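Local coordinates for protein NAD(FAD)-dependent dehydrogenase, NirB-family (N-terminal domain) (Clostridium acetobutylicum, PDB 3KLJ) that catalyses the NADH-dependent reduction of rubredoxin through a bound FAD, passing electrons toward the dioxygen-scavenging proteins of an obligate anaerobe, at residues Phe84-Asp89 and Leu94-Ser99; Tyr105-Ile110 and Leu289-Glu294; Ile110-Ile115 and Leu233-Asp238. All coordinates share one frame; numbering follows the deposited sequence. Where two conformers were deposited one is given.

Interaction 1: residues Phe84-Asp89 and Leu94-Ser99. With FAD (flavin-adenine dinucleotide), chain B.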
loop_
_atom_site.group_PDB
_atom_site.type_symbol
_atom_site.label_atom_id
_atom_site.label_comp_id
_atom_site.label_asym_id
_atom_site.label_seq_id
_atom_site.Cartn_x
_atom_site.Cartn_y
_atom_site.Cartn_z
ATOM N N PHE A 84 21.005 -2.196 -6.628
ATOM C CA PHE A 84 19.816 -2.826 -7.175
ATOM C C PHE A 84 20.152 -4.263 -7.574
ATOM O O PHE A 84 21.051 -4.490 -8.384
ATOM C CB PHE A 84 19.353 -2.003 -8.393
ATOM C CG PHE A 84 18.058 -2.464 -9.010
ATOM C CD1 PHE A 84 16.835 -1.970 -8.552
ATOM C CD2 PHE A 84 18.058 -3.357 -10.084
ATOM C CE1 PHE A 84 15.626 -2.380 -9.131
ATOM C CE2 PHE A 84 16.849 -3.778 -10.669
ATOM C CZ PHE A 84 15.638 -3.286 -10.194
ATOM N N ALA A 85 19.444 -5.228 -6.987
ATOM C CA ALA A 85 19.573 -6.633 -7.378
ATOM C C ALA A 85 18.846 -6.852 -8.698
ATOM O O ALA A 85 17.720 -6.385 -8.875
ATOM C CB ALA A 85 19.013 -7.545 -6.304
ATOM N N THR A 86 19.510 -7.536 -9.625
ATOM C CA THR A 86 18.949 -7.812 -10.947
ATOM C C THR A 86 18.708 -9.300 -11.160
ATOM O O THR A 86 17.859 -9.672 -11.965
ATOM C CB THR A 86 19.868 -7.312 -12.101
ATOM O OG1 THR A 86 21.210 -7.738 -11.860
ATOM C CG2 THR A 86 19.831 -5.789 -12.216
ATOM N N SER A 87 19.459 -10.136 -10.441
ATOM C CA SER A 87 19.440 -11.592 -10.629
ATOM C C SER A 87 19.580 -12.332 -9.310
ATOM O O SER A 87 20.222 -11.837 -8.380
ATOM C CB SER A 87 20.593 -12.033 -11.540
ATOM O OG SER A 87 20.176 -12.173 -12.879
ATOM N N ILE A 88 18.982 -13.520 -9.246
ATOM C CA ILE A 88 19.192 -14.455 -8.146
ATOM C C ILE A 88 19.593 -15.816 -8.720
ATOM O O ILE A 88 18.943 -16.326 -9.636
ATOM C CB ILE A 88 17.935 -14.636 -7.236
ATOM C CG1 ILE A 88 17.440 -13.301 -6.682
ATOM C CG2 ILE A 88 18.253 -15.577 -6.067
ATOM C CD1 ILE A 88 16.042 -13.382 -6.043
ATOM N N ASP A 89 20.670 -16.380 -8.177
ATOM C CA ASP A 89 21.114 -17.740 -8.481
ATOM C C ASP A 89 20.971 -18.607 -7.214
ATOM O O ASP A 89 21.911 -18.730 -6.426
ATOM C CB ASP A 89 22.557 -17.703 -9.002
ATOM C CG ASP A 89 23.155 -19.082 -9.223
ATOM O OD1 ASP A 89 24.368 -19.131 -9.503
ATOM O OD2 ASP A 89 22.442 -20.108 -9.128
ATOM N N LEU A 94 23.791 -16.855 -4.830
ATOM C CA LEU A 94 24.423 -15.614 -5.262
ATOM C C LEU A 94 23.373 -14.659 -5.810
ATOM O O LEU A 94 22.526 -15.050 -6.621
ATOM C CB LEU A 94 25.497 -15.877 -6.331
ATOM C CG LEU A 94 26.723 -16.759 -6.034
ATOM C CD1 LEU A 94 27.547 -16.996 -7.300
ATOM C CD2 LEU A 94 27.609 -16.158 -4.960
ATOM N N VAL A 95 23.430 -13.409 -5.358
ATOM C CA VAL A 95 22.582 -12.359 -5.891
ATOM C C VAL A 95 23.442 -11.422 -6.735
ATOM O O VAL A 95 24.505 -10.975 -6.296
ATOM C CB VAL A 95 21.846 -11.602 -4.754
ATOM C CG1 VAL A 95 21.188 -10.330 -5.267
ATOM C CG2 VAL A 95 20.803 -12.518 -4.107
ATOM N N THR A 96 22.994 -11.147 -7.958
ATOM C CA THR A 96 23.728 -10.259 -8.858
ATOM C C THR A 96 23.097 -8.878 -8.851
ATOM O O THR A 96 21.885 -8.731 -9.046
ATOM C CB THR A 96 23.763 -10.795 -10.300
ATOM O OG1 THR A 96 24.272 -12.132 -10.298
ATOM C CG2 THR A 96 24.654 -9.930 -11.174
ATOM N N LEU A 97 23.937 -7.876 -8.625
ATOM C CA LEU A 97 23.520 -6.486 -8.630
ATOM C C LEU A 97 23.682 -5.847 -10.008
ATOM O O LEU A 97 24.280 -6.438 -10.920
ATOM C CB LEU A 97 24.305 -5.695 -7.576
ATOM C CG LEU A 97 24.280 -6.256 -6.149
ATOM C CD1 LEU A 97 25.419 -5.684 -5.312
ATOM C CD2 LEU A 97 22.929 -6.023 -5.473
ATOM N N LYS A 98 23.145 -4.635 -10.142
ATOM C CA LYS A 98 23.233 -3.841 -11.367
ATOM C C LYS A 98 24.692 -3.603 -11.796
ATOM O O LYS A 98 25.026 -3.740 -12.975
ATOM C CB LYS A 98 22.487 -2.508 -11.188
ATOM C CG LYS A 98 22.385 -1.659 -12.458
ATOM C CD LYS A 98 21.381 -2.243 -13.447
ATOM C CE LYS A 98 21.594 -1.680 -14.839
ATOM N NZ LYS A 98 20.499 -2.080 -15.761
ATOM N N SER A 99 25.549 -3.279 -10.827
ATOM C CA SER A 99 26.988 -3.071 -11.062
ATOM C C SER A 99 27.722 -4.290 -11.636
ATOM O O SER A 99 28.804 -4.152 -12.214
ATOM C CB SER A 99 27.680 -2.595 -9.777
ATOM O OG SER A 99 27.330 -3.398 -8.657
HETATM P PA FAD B . 8.693 -0.842 0.188
HETATM O O1A FAD B . 8.316 -0.530 -1.236
HETATM O O2A FAD B . 8.244 0.223 1.159
HETATM O O5B FAD B . 10.273 -1.046 0.289
HETATM C C5B FAD B . 10.959 -1.881 -0.626
HETATM C C4B FAD B . 12.343 -1.296 -0.905
HETATM O O4B FAD B . 13.086 -2.195 -1.727
HETATM C C3B FAD B . 12.243 0.019 -1.673
HETATM O O3B FAD B . 13.021 1.004 -1.012
HETATM C C2B FAD B . 12.793 -0.285 -3.054
HETATM O O2B FAD B . 13.529 0.791 -3.592
HETATM C C1B FAD B . 13.700 -1.478 -2.785
HETATM N N9A FAD B . 13.907 -2.341 -3.962
HETATM C C8A FAD B . 13.008 -2.636 -4.953
HETATM N N7A FAD B . 13.603 -3.468 -5.840
HETATM C C5A FAD B . 14.863 -3.716 -5.431
HETATM C C6A FAD B . 15.893 -4.487 -5.971
HETATM N N6A FAD B . 15.812 -4.926 -7.228
HETATM N N1A FAD B . 17.107 -4.539 -5.308
HETATM C C2A FAD B . 17.300 -3.840 -4.130
HETATM N N3A FAD B . 16.277 -3.069 -3.609
HETATM C C4A FAD B . 15.072 -3.012 -4.249
HETATM N N1 FAD B . 0.029 1.475 3.756
HETATM C C2 FAD B . -0.892 1.447 4.781
HETATM O O2 FAD B . -1.076 0.410 5.395
HETATM N N3 FAD B . -1.588 2.583 5.140
HETATM C C4 FAD B . -1.377 3.759 4.460
HETATM O O4 FAD B . -2.027 4.753 4.796
HETATM C C4X FAD B . -0.454 3.801 3.405
HETATM N N5 FAD B . -0.216 4.977 2.709
HETATM C C5X FAD B . 0.700 5.010 1.674
HETATM C C6 FAD B . 0.931 6.201 0.972
HETATM C C7 FAD B . 1.874 6.221 -0.068
HETATM C C7M FAD B . 2.124 7.493 -0.825
HETATM C C8 FAD B . 2.567 5.060 -0.410
HETATM C C8M FAD B . 3.580 5.051 -1.528
HETATM C C9 FAD B . 2.328 3.882 0.288
HETATM C C9A FAD B . 1.400 3.853 1.333
HETATM N N10 FAD B . 1.171 2.670 2.034
HETATM C C10 FAD B . 0.251 2.646 3.064
HETATM C "C1'" FAD B . 1.899 1.422 1.657
HETATM C "C2'" FAD B . 3.094 1.149 2.546
HETATM O "O2'" FAD B . 4.041 2.178 2.347
HETATM C "C3'" FAD B . 3.665 -0.191 2.127
HETATM O "O3'" FAD B . 2.741 -1.217 2.436
HETATM C "C4'" FAD B . 4.986 -0.517 2.804
HETATM O "O4'" FAD B . 5.940 0.508 2.555
HETATM C "C5'" FAD B . 5.515 -1.820 2.219
HETATM O "O5'" FAD B . 6.818 -2.001 2.712
HETATM P P FAD B . 7.825 -2.959 1.941
HETATM O O1P FAD B . 9.130 -3.017 2.719
HETATM O O2P FAD B . 7.202 -4.307 1.673
HETATM O O3P FAD B . 8.039 -2.281 0.492
#

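Interaction 2: residues Tyr105-Ile110 and Leu289-Glu294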
loop_
_atom_site.group_PDB
_atom_site.type_symbol
_atom_site.label_atom_id
_atom_site.label_comp_id
_atom_site.label_asym_id
_atom_site.label_seq_id
_atom_site.Cartn_x
_atom_site.Cartn_y
_atom_site.Cartn_z
ATOM N N TYR A 105 24.980 -15.438 -0.044
ATOM C CA TYR A 105 24.169 -15.474 1.166
ATOM C C TYR A 105 24.037 -16.899 1.681
ATOM O O TYR A 105 24.258 -17.844 0.934
ATOM C CB TYR A 105 22.771 -14.899 0.888
ATOM C CG TYR A 105 21.945 -15.689 -0.115
ATOM C CD1 TYR A 105 21.220 -16.815 0.285
ATOM C CD2 TYR A 105 21.882 -15.307 -1.459
ATOM C CE1 TYR A 105 20.462 -17.545 -0.617
ATOM C CE2 TYR A 105 21.120 -16.033 -2.374
ATOM C CZ TYR A 105 20.414 -17.150 -1.940
ATOM O OH TYR A 105 19.659 -17.889 -2.819
ATOM N N GLU A 106 23.651 -17.045 2.948
ATOM C CA GLU A 106 23.207 -18.339 3.471
ATOM C C GLU A 106 21.672 -18.353 3.435
ATOM O O GLU A 106 21.054 -19.354 3.066
ATOM C CB GLU A 106 23.724 -18.581 4.892
ATOM C CG GLU A 106 25.241 -18.450 5.053
ATOM C CD GLU A 106 25.739 -18.894 6.429
ATOM O OE1 GLU A 106 24.911 -19.376 7.238
ATOM O OE2 GLU A 106 26.958 -18.764 6.703
ATOM N N LYS A 107 21.070 -17.235 3.830
ATOM C CA LYS A 107 19.630 -17.023 3.680
ATOM C C LYS A 107 19.320 -15.696 2.996
ATOM O O LYS A 107 19.984 -14.684 3.252
ATOM C CB LYS A 107 18.927 -17.086 5.033
ATOM C CG LYS A 107 18.371 -18.454 5.345
ATOM C CD LYS A 107 19.148 -19.168 6.392
ATOM C CE LYS A 107 18.449 -20.478 6.708
ATOM N NZ LYS A 107 19.163 -21.202 7.788
ATOM N N LEU A 108 18.315 -15.720 2.119
ATOM C CA LEU A 108 17.896 -14.550 1.367
ATOM C C LEU A 108 16.470 -14.165 1.743
ATOM O O LEU A 108 15.554 -14.995 1.688
ATOM C CB LEU A 108 17.994 -14.815 -0.148
ATOM C CG LEU A 108 17.591 -13.678 -1.103
ATOM C CD1 LEU A 108 18.522 -12.472 -0.967
ATOM C CD2 LEU A 108 17.527 -14.131 -2.557
ATOM N N ILE A 109 16.280 -12.908 2.130
ATOM C CA ILE A 109 14.940 -12.404 2.405
ATOM C C ILE A 109 14.597 -11.358 1.353
ATOM O O ILE A 109 15.253 -10.310 1.282
ATOM C CB ILE A 109 14.852 -11.789 3.812
ATOM C CG1 ILE A 109 15.181 -12.852 4.878
ATOM C CG2 ILE A 109 13.484 -11.150 4.044
ATOM C CD1 ILE A 109 15.272 -12.294 6.292
ATOM N N ILE A 110 13.599 -11.652 0.526
ATOM C CA ILE A 110 13.158 -10.716 -0.521
ATOM C C ILE A 110 12.071 -9.772 0.006
ATOM O O ILE A 110 10.949 -10.196 0.336
ATOM C CB ILE A 110 12.651 -11.460 -1.788
ATOM C CG1 ILE A 110 13.733 -12.388 -2.337
ATOM C CG2 ILE A 110 12.201 -10.457 -2.856
ATOM C CD1 ILE A 110 13.227 -13.388 -3.406
ATOM N N LEU A 289 13.028 -13.829 11.684
ATOM C CA LEU A 289 12.989 -14.860 12.729
ATOM C C LEU A 289 13.236 -16.264 12.173
ATOM O O LEU A 289 14.023 -17.034 12.735
ATOM C CB LEU A 289 11.624 -14.817 13.440
ATOM C CG LEU A 289 11.403 -14.197 14.837
ATOM C CD1 LEU A 289 12.541 -13.291 15.383
ATOM C CD2 LEU A 289 10.046 -13.484 14.912
ATOM N N ASN A 290 12.555 -16.594 11.075
ATOM C CA ASN A 290 12.693 -17.907 10.435
ATOM C C ASN A 290 14.070 -18.088 9.793
ATOM O O ASN A 290 14.681 -19.155 9.909
ATOM C CB ASN A 290 11.587 -18.120 9.396
ATOM C CG ASN A 290 10.307 -18.674 9.999
ATOM O OD1 ASN A 290 10.159 -19.890 10.172
ATOM N ND2 ASN A 290 9.371 -17.799 10.290
ATOM N N ALA A 291 14.552 -17.033 9.131
ATOM C CA ALA A 291 15.890 -17.018 8.527
ATOM C C ALA A 291 16.983 -17.274 9.571
ATOM O O ALA A 291 18.065 -17.772 9.237
ATOM C CB ALA A 291 16.135 -15.710 7.822
ATOM N N CYS A 292 16.681 -16.951 10.824
ATOM C CA CYS A 292 17.594 -17.226 11.929
ATOM C C CYS A 292 17.223 -18.509 12.686
ATOM O O CYS A 292 17.710 -18.758 13.787
ATOM C CB CYS A 292 17.672 -16.031 12.875
ATOM S SG CYS A 292 19.192 -16.021 13.830
ATOM N N GLY A 293 16.371 -19.329 12.078
ATOM C CA GLY A 293 16.052 -20.655 12.619
ATOM C C GLY A 293 14.998 -20.723 13.709
ATOM O O GLY A 293 14.979 -21.670 14.495
ATOM N N GLU A 294 14.118 -19.728 13.758
ATOM C CA GLU A 294 12.989 -19.731 14.682
ATOM C C GLU A 294 11.685 -19.824 13.880
ATOM O O GLU A 294 11.315 -18.874 13.167
ATOM C CB GLU A 294 13.018 -18.460 15.528
ATOM C CG GLU A 294 12.133 -18.508 16.747
ATOM C CD GLU A 294 11.931 -17.143 17.353
ATOM O OE1 GLU A 294 12.902 -16.588 17.918
ATOM O OE2 GLU A 294 10.795 -16.628 17.270
HETATM O O HOH W 1 16.015 -21.112 8.806
#

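Interaction 3: residues Ile110-Ile115 and Leu233-Asp238. With FAD (flavin-adenine dinucleotide), chain B.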
loop_
_atom_site.group_PDB
_atom_site.type_symbol
_atom_site.label_atom_id
_atom_site.label_comp_id
_atom_site.label_asym_id
_atom_site.label_seq_id
_atom_site.Cartn_x
_atom_site.Cartn_y
_atom_site.Cartn_z
ATOM N N ILE A 110 13.599 -11.652 0.526
ATOM C CA ILE A 110 13.158 -10.716 -0.521
ATOM C C ILE A 110 12.071 -9.772 0.006
ATOM O O ILE A 110 10.949 -10.196 0.336
ATOM C CB ILE A 110 12.651 -11.460 -1.788
ATOM C CG1 ILE A 110 13.733 -12.388 -2.337
ATOM C CG2 ILE A 110 12.201 -10.457 -2.856
ATOM C CD1 ILE A 110 13.227 -13.388 -3.406
ATOM N N ALA A 111 12.413 -8.488 0.071
ATOM C CA ALA A 111 11.537 -7.469 0.631
ATOM C C ALA A 111 11.526 -6.237 -0.297
ATOM O O ALA A 111 11.708 -5.102 0.139
ATOM C CB ALA A 111 12.009 -7.108 2.044
ATOM N N SER A 112 11.314 -6.493 -1.586
ATOM C CA SER A 112 11.507 -5.483 -2.633
ATOM C C SER A 112 10.259 -4.635 -2.899
ATOM O O SER A 112 10.240 -3.842 -3.834
ATOM C CB SER A 112 11.954 -6.161 -3.924
ATOM O OG SER A 112 11.035 -7.187 -4.267
ATOM N N GLY A 113 9.222 -4.801 -2.079
ATOM C CA GLY A 113 8.050 -3.927 -2.141
ATOM C C GLY A 113 7.302 -3.858 -3.469
ATOM O O GLY A 113 7.141 -4.867 -4.164
ATOM N N SER A 114 6.831 -2.661 -3.807
ATOM C CA SER A 114 5.966 -2.473 -4.966
ATOM C C SER A 114 6.517 -1.473 -5.977
ATOM O O SER A 114 7.454 -0.734 -5.694
ATOM C CB SER A 114 4.566 -2.013 -4.519
ATOM O OG SER A 114 3.957 -2.980 -3.686
ATOM N N ILE A 115 5.887 -1.456 -7.148
ATOM C CA ILE A 115 6.191 -0.512 -8.202
ATOM C C ILE A 115 4.867 0.069 -8.728
ATOM O O ILE A 115 3.907 -0.666 -8.960
ATOM C CB ILE A 115 7.059 -1.144 -9.332
ATOM C CG1 ILE A 115 7.493 -0.069 -10.346
ATOM C CG2 ILE A 115 6.341 -2.333 -10.009
ATOM C CD1 ILE A 115 8.755 -0.441 -11.159
ATOM N N LEU A 233 9.143 -7.395 -8.627
ATOM C CA LEU A 233 9.785 -8.713 -8.589
ATOM C C LEU A 233 10.420 -9.203 -9.904
ATOM O O LEU A 233 10.656 -10.406 -10.059
ATOM C CB LEU A 233 8.788 -9.766 -8.056
ATOM C CG LEU A 233 7.373 -9.798 -8.674
ATOM C CD1 LEU A 233 7.415 -10.127 -10.184
ATOM C CD2 LEU A 233 6.452 -10.780 -7.944
ATOM N N ASP A 234 10.726 -8.296 -10.835
ATOM C CA ASP A 234 11.314 -8.671 -12.128
ATOM C C ASP A 234 12.604 -9.479 -11.985
ATOM O O ASP A 234 12.896 -10.342 -12.809
ATOM C CB ASP A 234 11.576 -7.438 -12.997
ATOM C CG ASP A 234 11.823 -7.797 -14.453
ATOM O OD1 ASP A 234 10.966 -8.489 -15.042
ATOM O OD2 ASP A 234 12.868 -7.396 -15.006
ATOM N N PHE A 235 13.375 -9.198 -10.931
ATOM C CA PHE A 235 14.650 -9.900 -10.671
ATOM C C PHE A 235 14.525 -11.411 -10.377
ATOM O O PHE A 235 15.533 -12.103 -10.312
ATOM C CB PHE A 235 15.438 -9.208 -9.548
ATOM C CG PHE A 235 14.665 -9.071 -8.274
ATOM C CD1 PHE A 235 13.917 -7.934 -8.027
ATOM C CD2 PHE A 235 14.667 -10.095 -7.328
ATOM C CE1 PHE A 235 13.172 -7.812 -6.849
ATOM C CE2 PHE A 235 13.926 -9.983 -6.155
ATOM C CZ PHE A 235 13.185 -8.841 -5.914
ATOM N N ILE A 236 13.307 -11.924 -10.188
ATOM C CA ILE A 236 13.128 -13.378 -9.993
ATOM C C ILE A 236 12.900 -14.143 -11.300
ATOM O O ILE A 236 12.867 -15.371 -11.290
ATOM C CB ILE A 236 11.970 -13.743 -8.981
ATOM C CG1 ILE A 236 10.582 -13.565 -9.627
ATOM C CG2 ILE A 236 12.129 -12.994 -7.665
ATOM C CD1 ILE A 236 9.434 -14.256 -8.878
ATOM N N LYS A 237 12.759 -13.409 -12.408
ATOM C CA LYS A 237 12.305 -13.951 -13.714
ATOM C C LYS A 237 12.956 -15.248 -14.224
ATOM O O LYS A 237 12.300 -16.050 -14.905
ATOM C CB LYS A 237 12.386 -12.879 -14.817
ATOM C CG LYS A 237 13.800 -12.413 -15.154
ATOM C CD LYS A 237 13.907 -11.837 -16.571
ATOM C CE LYS A 237 13.752 -10.321 -16.581
ATOM N NZ LYS A 237 14.846 -9.635 -15.831
ATOM N N ASP A 238 14.235 -15.438 -13.908
ATOM C CA ASP A 238 14.951 -16.618 -14.394
ATOM C C ASP A 238 14.919 -17.788 -13.409
ATOM O O ASP A 238 15.349 -18.891 -13.737
ATOM C CB ASP A 238 16.392 -16.264 -14.772
ATOM C CG ASP A 238 16.487 -15.576 -16.122
ATOM O OD1 ASP A 238 15.455 -15.479 -16.822
ATOM O OD2 ASP A 238 17.600 -15.138 -16.486
HETATM P PA FAD B . 8.693 -0.842 0.188
HETATM O O1A FAD B . 8.316 -0.530 -1.236
HETATM O O2A FAD B . 8.244 0.223 1.159
HETATM O O5B FAD B . 10.273 -1.046 0.289
HETATM C C5B FAD B . 10.959 -1.881 -0.626
HETATM C C4B FAD B . 12.343 -1.296 -0.905
HETATM O O4B FAD B . 13.086 -2.195 -1.727
HETATM C C3B FAD B . 12.243 0.019 -1.673
HETATM O O3B FAD B . 13.021 1.004 -1.012
HETATM C C2B FAD B . 12.793 -0.285 -3.054
HETATM O O2B FAD B . 13.529 0.791 -3.592
HETATM C C1B FAD B . 13.700 -1.478 -2.785
HETATM N N9A FAD B . 13.907 -2.341 -3.962
HETATM C C8A FAD B . 13.008 -2.636 -4.953
HETATM N N7A FAD B . 13.603 -3.468 -5.840
HETATM C C5A FAD B . 14.863 -3.716 -5.431
HETATM C C6A FAD B . 15.893 -4.487 -5.971
HETATM N N6A FAD B . 15.812 -4.926 -7.228
HETATM N N1A FAD B . 17.107 -4.539 -5.308
HETATM C C2A FAD B . 17.300 -3.840 -4.130
HETATM N N3A FAD B . 16.277 -3.069 -3.609
HETATM C C4A FAD B . 15.072 -3.012 -4.249
HETATM N N1 FAD B . 0.029 1.475 3.756
HETATM C C2 FAD B . -0.892 1.447 4.781
HETATM O O2 FAD B . -1.076 0.410 5.395
HETATM N N3 FAD B . -1.588 2.583 5.140
HETATM C C4 FAD B . -1.377 3.759 4.460
HETATM O O4 FAD B . -2.027 4.753 4.796
HETATM C C4X FAD B . -0.454 3.801 3.405
HETATM N N5 FAD B . -0.216 4.977 2.709
HETATM C C5X FAD B . 0.700 5.010 1.674
HETATM C C6 FAD B . 0.931 6.201 0.972
HETATM C C7 FAD B . 1.874 6.221 -0.068
HETATM C C7M FAD B . 2.124 7.493 -0.825
HETATM C C8 FAD B . 2.567 5.060 -0.410
HETATM C C8M FAD B . 3.580 5.051 -1.528
HETATM C C9 FAD B . 2.328 3.882 0.288
HETATM C C9A FAD B . 1.400 3.853 1.333
HETATM N N10 FAD B . 1.171 2.670 2.034
HETATM C C10 FAD B . 0.251 2.646 3.064
HETATM C "C1'" FAD B . 1.899 1.422 1.657
HETATM C "C2'" FAD B . 3.094 1.149 2.546
HETATM O "O2'" FAD B . 4.041 2.178 2.347
HETATM C "C3'" FAD B . 3.665 -0.191 2.127
HETATM O "O3'" FAD B . 2.741 -1.217 2.436
HETATM C "C4'" FAD B . 4.986 -0.517 2.804
HETATM O "O4'" FAD B . 5.940 0.508 2.555
HETATM C "C5'" FAD B . 5.515 -1.820 2.219
HETATM O "O5'" FAD B . 6.818 -2.001 2.712
HETATM P P FAD B . 7.825 -2.959 1.941
HETATM O O1P FAD B . 9.130 -3.017 2.719
HETATM O O2P FAD B . 7.202 -4.307 1.673
HETATM O O3P FAD B . 8.039 -2.281 0.492
#

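Interaction 1: residues Phe84-Asp89 and Leu94-Ser99
The carbonyl oxygen of Thr-96 takes bonds from the successive amides of Thr-86 and Ser-87, the mark of a classic beta bulge in the antiparallel hairpin of strands 85-89 and 94-97. Thr-86 N reaches Thr-96 O at 2.7 Å in a nearly straight bond, and Ser-87 N reaches Thr-96 O at 3.1 Å. The hydroxyl Thr-86 OG1 adds a third bond to Thr-96 O at 3.1 Å, coming from 63° above the carbonyl plane; with chi1 at 48°, OG1 lies between its own N and carbonyl carbon, turned to the partner strand. The alpha-like psi of Thr-86, -25°, is what brings two successive amides to one acceptor. Past the bulge the pairing is regular: Thr-96 N returns a bond to Ser-87 O, Ile-88 and Val-95 form a non-hydrogen-bonded pair, and Asp-89 and Leu-94 a hydrogen-bonded one. At the other end Lys-98 N bonds Phe-84 O at 2.7 Å. On the face that carries Ile-88 and Val-95 the contacts are apolar: Ala-85 CB meets Val-95 CG1 at 3.7 Å, and Ile-88 lies beside Val-95 CG2.

The opening of strand 85-89 also binds the adenine of FAD. Ala-85 N donates to FAD N1A at 3.0 Å while FAD N6A donates to Ala-85 O at 2.9 Å, so one residue reads both the ring nitrogen and the amino group in a base-pair-like fashion. The Phe-84 ring covers that amino group, with FAD N6A 3.2 Å from Phe-84 CE1, over the ring face but offset toward its rim.

Strand 102-104 extends the sheet next to 94-97. Ile-88 and Val-95 lean on Leu-108 of strand 107-110, and Ala-85 on Leu-15 and Val-95 on Leu-13 of strand 12-15, which seats the hairpin against the parallel sheet of the FAD-binding domain.

Interaction 2: residues Tyr105-Ile110 and Leu289-Glu294
Ala-291 packs its methyl against Lys-107 and Ile-109, joining the C-terminal end of helix 277-291 to strand 107-110 in the Rossmann-type parallel sheet of the FAD-binding domain. The tight part is small. Ile-109 CD1 touches Ala-291 CB at 3.8 Å; CG1 is anti to the carbonyl carbon (chi1 -61°) and the chain is extended beyond it, which carries CD1 to the helix. Lys-107 CB approaches the same methyl, Ala-291 CB, at 4.2 Å from its neighbouring position on this face of the strand. Both residues project toward the helix, while Leu-108 between them turns to the hairpin on the other side of the sheet. The lysine chain bends at chi2 (107°) and then runs extended, its aliphatic part lying close over the helix end, with Lys-107 CD 3.3 Å from Ala-291 O.

Looseness begins at the ammonium end, where NZ makes no direct hydrogen bond across the contact. A water instead donates to Asn-290 O at 2.6 Å and is met only weakly by Lys-107 NZ. Proximity of the ammonium group to carbonyls at the helix C terminus should be electrostatically favourable.

A Schellman motif with Gly-293, at positive phi, as its C-prime residue ends the helix. Cys-292 is disulfide-bonded to Cys-32. In the motif Glu-294 N bonds Leu-289 O at 2.9 Å and Gly-293 N bonds Asn-290 O at 2.8 Å.

Interaction 3: residues Ile110-Ile115 and Leu233-Asp238
Ser-112 OG, held by a hydrogen bond to the backbone O of Asn-232, sits at the edge of the Phe-235 ring, near its plane and 3.2 Å from Phe-235 CZ. The contact lies at the C-terminal end of strand 107-110 in the Rossmann-type FAD-binding domain, where the chain passes alongside the cofactor before entering strand 114-116. A chi1 of 54° turns the serine OG to both the Asn-232 carbonyl, to which it donates, and the ring edge; Ser-112 CB also touches the ring, 3.6 Å from Phe-235 CE1.

The second partner at the ring edge is Ile-110, whose CG2 comes within 3.6 Å of Phe-235 CZ; the two side chains run alongside each other, pointing opposite ways. Farther along, Ile-110 CD1 meets Ile-236 CG2 at 4.4 Å, a looser touch. The phenylalanine belongs to a short 3-10 turn, 234-236, and its chi1 of 56° swings the ring inward to this pair. Ile-88 of strand 85-89 packs on both Ile-110 and Phe-235, adding to the buried apolar cluster.

Residues 111 to 114 and Phe-235 line the FAD pocket from the adenine to the pyrophosphate. Phe-235 CD1 is 3.6 Å from FAD N6A, approached obliquely, and the backbone O of Ser-112 lies close to the adenine carbon C8A. Gly-113 lies against the pyrophosphate, its CA 3.1 Å from the bridging FAD O3P.

From the N terminus, interaction 1 closes first, a hairpin whose two strands are separated by a four-residue turn; interactions 2 and 3 both open later, so it stands in series with them. Interaction 3 closes next, tying the segment after strand 107-110 to the 3-10 turn that follows strand 229-231, and interaction 2 closes last, around it, joining the same strand to the end of helix 277-291. Ile-110 is shared by 2 and 3. Strand 107-110 thus connects all three: the hairpin packs on one side of its sheet and the helix on the other, while its C-terminal end leads to the FAD, which interactions 1 and 3 both touch.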